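Local coordinates for tryptophan decarboxylase 1 (Oryza sativa subsp. japonica, PDB 6KHO), which catalyses the pyridoxal phosphate-dependent decarboxylation of L-tryptophan to tryptamine and of 5-hydroxy-L-tryptophan to serotonin, at residues R348-L353 with K374-G379; R459-R464 with K506-E511. All blocks are in the same frame, centred on the assembly; numbering follows the deposited sequence.

Overall arrangement
Interaction 1 and interaction 2 lie on opposite sides of the chain's centre, their own centres 50 Å apart and their nearest atoms about 34 Å apart, so they do not touch. They follow one another in series along the chain. Interaction 1 sets the end of helix 346-353, which follows strand 339-343 of the seven-stranded mixed sheet, against the loop that leads to helix 386-420 and carries part of the cofactor pocket; the second subunit reaches it. Interaction 2 pairs helices 451-468 and 495-513 beside the four-stranded antiparallel sheet, where no other chain touches it. One contact thus lies beside the cofactor pocket and the second subunit, the other in the C-terminal region.

Interaction 1 (R348-L353 with K374-G379)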
# COMPACT_ATOMS: atom_id res chain seq x y z
N ARG A 348 -6.02 -14.96 -15.11
CA ARG A 348 -5.86 -13.77 -15.95
C ARG A 348 -4.97 -12.73 -15.27
O ARG A 348 -4.24 -12.00 -15.95
CB ARG A 348 -7.23 -13.16 -16.29
CG ARG A 348 -8.20 -14.04 -17.10
CD ARG A 348 -8.09 -13.79 -18.62
NE ARG A 348 -9.16 -14.47 -19.37
CZ ARG A 348 -9.06 -14.83 -20.66
NH1 ARG A 348 -10.08 -15.44 -21.26
NH2 ARG A 348 -7.95 -14.58 -21.34
N LEU A 349 -5.04 -12.62 -13.94
CA LEU A 349 -4.20 -11.66 -13.22
C LEU A 349 -2.81 -12.20 -12.97
O LEU A 349 -1.81 -11.53 -13.24
CB LEU A 349 -4.85 -11.26 -11.90
CG LEU A 349 -5.50 -9.89 -11.79
CD1 LEU A 349 -6.48 -9.69 -12.92
CD2 LEU A 349 -6.20 -9.80 -10.45
N THR A 350 -2.72 -13.43 -12.45
CA THR A 350 -1.40 -13.97 -12.14
C THR A 350 -0.56 -14.11 -13.41
O THR A 350 0.67 -13.97 -13.35
CB THR A 350 -1.52 -15.32 -11.42
OG1 THR A 350 -2.27 -16.24 -12.23
CG2 THR A 350 -2.25 -15.15 -10.07
N GLY A 351 -1.20 -14.31 -14.57
CA GLY A 351 -0.44 -14.40 -15.81
C GLY A 351 0.39 -13.16 -16.10
O GLY A 351 1.51 -13.25 -16.60
N SER A 352 -0.15 -11.98 -15.76
CA SER A 352 0.59 -10.73 -15.91
C SER A 352 1.45 -10.37 -14.70
O SER A 352 2.46 -9.68 -14.86
CB SER A 352 -0.39 -9.58 -16.16
OG SER A 352 -1.10 -9.77 -17.38
N LEU A 353 1.08 -10.81 -13.50
CA LEU A 353 1.67 -10.27 -12.27
C LEU A 353 2.66 -11.20 -11.59
O LEU A 353 3.39 -10.75 -10.70
CB LEU A 353 0.56 -9.91 -11.27
CG LEU A 353 -0.46 -8.86 -11.71
CD1 LEU A 353 -1.59 -8.76 -10.70
CD2 LEU A 353 0.25 -7.53 -11.88
N LYS A 374 1.73 -12.09 -3.62
CA LYS A 374 2.56 -11.24 -4.46
C LYS A 374 2.18 -11.34 -5.94
O LYS A 374 2.42 -10.40 -6.70
CB LYS A 374 4.03 -11.59 -4.29
CG LYS A 374 4.40 -12.98 -4.80
CD LYS A 374 5.92 -13.17 -4.73
CE LYS A 374 6.34 -14.48 -5.35
NZ LYS A 374 6.23 -14.40 -6.84
N ASP A 375 1.57 -12.45 -6.35
CA ASP A 375 1.20 -12.65 -7.74
C ASP A 375 -0.16 -12.07 -8.07
O ASP A 375 -0.64 -12.23 -9.20
CB ASP A 375 1.23 -14.15 -8.09
CG ASP A 375 2.62 -14.77 -7.96
OD1 ASP A 375 3.65 -14.06 -8.05
OD2 ASP A 375 2.70 -16.00 -7.78
N MET A 376 -0.79 -11.37 -7.12
CA MET A 376 -2.09 -10.73 -7.33
C MET A 376 -2.03 -9.22 -7.08
O MET A 376 -3.08 -8.58 -6.96
CB MET A 376 -3.15 -11.36 -6.43
CG MET A 376 -3.40 -12.82 -6.70
SD MET A 376 -4.61 -12.99 -8.01
CE MET A 376 -6.11 -12.45 -7.18
N GLN A 377 -0.83 -8.64 -7.02
CA GLN A 377 -0.66 -7.23 -6.65
C GLN A 377 0.56 -6.69 -7.38
O GLN A 377 1.28 -7.43 -8.05
CB GLN A 377 -0.48 -7.06 -5.13
CG GLN A 377 0.83 -7.68 -4.64
CD GLN A 377 1.04 -7.58 -3.12
OE1 GLN A 377 0.09 -7.44 -2.36
NE2 GLN A 377 2.30 -7.64 -2.70
N VAL A 378 0.81 -5.39 -7.19
CA VAL A 378 1.98 -4.77 -7.82
C VAL A 378 3.28 -5.18 -7.13
O VAL A 378 4.25 -5.59 -7.78
CB VAL A 378 1.81 -3.23 -7.84
CG1 VAL A 378 3.13 -2.53 -8.18
CG2 VAL A 378 0.71 -2.86 -8.85
N GLY A 379 3.33 -5.08 -5.80
CA GLY A 379 4.56 -5.25 -5.06
C GLY A 379 4.83 -6.69 -4.62
O GLY A 379 4.12 -7.63 -4.99
O HOH W 1 5.02 -11.42 -8.19
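Leu-353 and Thr-350, one turn apart on the last turn of their helix, press their carbon atoms on the backbone of Asp-375 and on Met-376. The methyl CG2 of Thr-350 lies 3.4 Å from Asp-375 O and also rests against the sulphur of Met-376, CG2 to SD 3.8 Å, the two side chains crossing obliquely. Thr-350 CG2 stands beside its own backbone N, anti to the carbonyl carbon (chi1 58° for OG1), while OG1 makes weak bonds to the carbonyls of Thr-346 and His-347; threonine thus gives its methyl to the loop and its hydroxyl to its own helix. Asp-375 O is buried without a hydrogen-bond partner in the model. Its neighbours across the contact are carbons: Thr-350 CA makes a CA-H...O contact to it, with 150° at the hydrogen, and Leu-353 CB lies 3.3 Å from Asp-375 O. Leucine suits position 353 because its branch can lie flat on a peptide group: CD1 sits over the face of the Met-376/Gln-377 peptide, 3.7 Å from Met-376 C. Met-376, bent at chi2 and chi3, brings CE to 4.2 Å from Leu-349 CD2, an apolar contact.

At the polar margin a water oxygen lies 3.1 Å from Leu-353 O and 3.0 Å from Asp-375 OD1. Asp-375 OD1 also receives Lys-374 NZ in a salt bridge on its syn side, and the same ammonium reaches Thr-355 O. Gln-377 OE1 accepts from Arg-382, and its NE2 bonds to Gly-379 O from above that carbonyl's plane and also to Gly-381 O, tying the glutamine to its own loop. Lys-219 of the second subunit donates to Leu-353 O and Gln-377 O, joining both segments across the dimer. Gly-379 touches the pyridoxal phosphate; the contact sets the helix end against the loop that lines part of the cofactor pocket, at the dimer interface of this group II decarboxylase.

Interaction 2 (R459-R464 with K506-E511); sequences RELMER and KKTTTE
Leu-461 and Arg-464 are the residues of helix 459-464 that meet Thr-508, Thr-509 and Glu-511 of the other helix. Just ahead of them, Arg-459 turns to its own helix, its NH1 giving a salt bridge to Glu-463 OE1, which lies in the guanidinium plane. Glu-460 likewise serves its own helix, as the partner of Arg-464. Leu-461 then carries the van der Waals contact: CG stands anti to the backbone N (chi1 -180°), CD1 meets the methyl Thr-508 CG2 at 3.7 Å, and CD2 lies 3.6 Å from the hydroxyl oxygen Thr-509 OG1. A branched aliphatic end suits this buried place, where Ile-505, Met-512 and Leu-484 also touch it. Threonine fits opposite because each hydroxyl bonds back to its own helix, Thr-508 to Leu-504 O and Thr-509 to Ile-505 O.

The two helices, 451-468 and 495-513, pack beside the antiparallel sheet of the C-terminal region, with 10.1 Å between the short axes and 126° between their directions. Met-462 faces the sheet at Leu-484. At the end of the segment, Arg-464 packs its CB on Thr-508 CG2 at 3.7 Å, and the extended chain carries the guanidinium past that methyl. NE makes a salt bridge to Glu-460 OE1 at 3.1 Å, using the oxygen's anti lone pair; the oxygen lies 31° out of the guanidinium plane. NH1 stays 4.1 Å from Glu-511 O. Glu-511 OE2, 5.1 Å from Arg-464 NH1, may add a weak electrostatic attraction at this partly exposed margin.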
# COMPACT_ATOMS: atom_id res chain seq x y z
N ARG A 459 -21.31 28.60 -2.56
CA ARG A 459 -19.90 28.65 -2.19
C ARG A 459 -19.70 29.45 -0.91
O ARG A 459 -18.87 29.09 -0.06
CB ARG A 459 -19.07 29.24 -3.32
CG ARG A 459 -17.64 29.48 -2.92
CD ARG A 459 -16.78 29.97 -4.07
NE ARG A 459 -16.16 28.87 -4.81
CZ ARG A 459 -15.17 28.11 -4.34
NH1 ARG A 459 -14.71 28.30 -3.11
NH2 ARG A 459 -14.65 27.15 -5.09
N GLU A 460 -20.46 30.54 -0.74
CA GLU A 460 -20.40 31.32 0.49
C GLU A 460 -20.89 30.49 1.67
O GLU A 460 -20.24 30.45 2.72
CB GLU A 460 -21.24 32.59 0.33
CG GLU A 460 -21.24 33.52 1.53
CD GLU A 460 -20.01 34.41 1.59
OE1 GLU A 460 -19.75 35.00 2.66
OE2 GLU A 460 -19.31 34.52 0.57
N LEU A 461 -22.04 29.83 1.51
CA LEU A 461 -22.56 28.96 2.56
C LEU A 461 -21.51 27.95 3.02
O LEU A 461 -21.22 27.82 4.21
CB LEU A 461 -23.81 28.24 2.05
CG LEU A 461 -24.49 27.29 3.03
CD1 LEU A 461 -24.74 28.00 4.35
CD2 LEU A 461 -25.79 26.73 2.45
N MET A 462 -20.90 27.24 2.06
CA MET A 462 -19.92 26.21 2.38
C MET A 462 -18.74 26.78 3.16
O MET A 462 -18.32 26.22 4.17
CB MET A 462 -19.44 25.55 1.08
CG MET A 462 -18.25 24.60 1.25
SD MET A 462 -17.59 24.02 -0.34
CE MET A 462 -16.43 25.32 -0.76
N GLU A 463 -18.17 27.89 2.68
CA GLU A 463 -17.01 28.46 3.35
C GLU A 463 -17.37 29.01 4.73
O GLU A 463 -16.52 29.03 5.63
CB GLU A 463 -16.37 29.54 2.47
CG GLU A 463 -15.98 29.01 1.07
CD GLU A 463 -15.48 30.10 0.12
OE1 GLU A 463 -14.48 29.84 -0.59
OE2 GLU A 463 -16.08 31.19 0.07
N ARG A 464 -18.64 29.40 4.91
CA ARG A 464 -19.12 29.87 6.20
C ARG A 464 -19.36 28.73 7.18
O ARG A 464 -19.09 28.87 8.37
CB ARG A 464 -20.41 30.68 6.00
CG ARG A 464 -20.16 32.14 5.70
CD ARG A 464 -21.45 32.93 5.60
NE ARG A 464 -21.17 34.33 5.30
CZ ARG A 464 -21.97 35.34 5.62
NH1 ARG A 464 -23.11 35.11 6.25
NH2 ARG A 464 -21.63 36.58 5.30
N LYS A 506 -29.43 26.13 7.96
CA LYS A 506 -30.56 27.05 7.93
C LYS A 506 -30.18 28.41 8.50
O LYS A 506 -30.42 29.45 7.88
CB LYS A 506 -31.74 26.46 8.72
CG LYS A 506 -32.51 25.41 7.96
CD LYS A 506 -33.90 25.20 8.54
CE LYS A 506 -33.85 25.05 10.04
NZ LYS A 506 -35.15 24.56 10.59
N LYS A 507 -29.54 28.41 9.68
CA LYS A 507 -29.20 29.66 10.35
C LYS A 507 -28.21 30.47 9.52
O LYS A 507 -28.40 31.68 9.33
CB LYS A 507 -28.63 29.35 11.73
CG LYS A 507 -27.96 30.49 12.44
CD LYS A 507 -27.61 30.09 13.87
CE LYS A 507 -26.96 31.23 14.64
NZ LYS A 507 -27.28 31.16 16.10
N THR A 508 -27.16 29.82 9.01
CA THR A 508 -26.17 30.52 8.20
C THR A 508 -26.79 31.07 6.92
O THR A 508 -26.38 32.13 6.43
CB THR A 508 -25.01 29.58 7.88
OG1 THR A 508 -24.48 29.04 9.10
CG2 THR A 508 -23.89 30.31 7.13
N THR A 509 -27.78 30.38 6.36
CA THR A 509 -28.38 30.81 5.10
C THR A 509 -29.19 32.10 5.30
O THR A 509 -29.06 33.05 4.52
CB THR A 509 -29.26 29.69 4.53
OG1 THR A 509 -28.42 28.60 4.12
CG2 THR A 509 -30.06 30.18 3.33
N THR A 510 -30.02 32.14 6.35
CA THR A 510 -30.79 33.34 6.66
C THR A 510 -29.88 34.55 6.85
O THR A 510 -30.11 35.61 6.24
CB THR A 510 -31.64 33.10 7.91
OG1 THR A 510 -30.80 32.76 9.00
CG2 THR A 510 -32.62 31.97 7.70
N GLU A 511 -28.83 34.41 7.66
CA GLU A 511 -27.90 35.52 7.86
C GLU A 511 -27.22 35.97 6.57
O GLU A 511 -26.72 37.09 6.51
CB GLU A 511 -26.82 35.13 8.88
CG GLU A 511 -27.36 34.64 10.21
CD GLU A 511 -26.25 34.41 11.24
OE1 GLU A 511 -26.55 34.01 12.38
OE2 GLU A 511 -25.07 34.64 10.89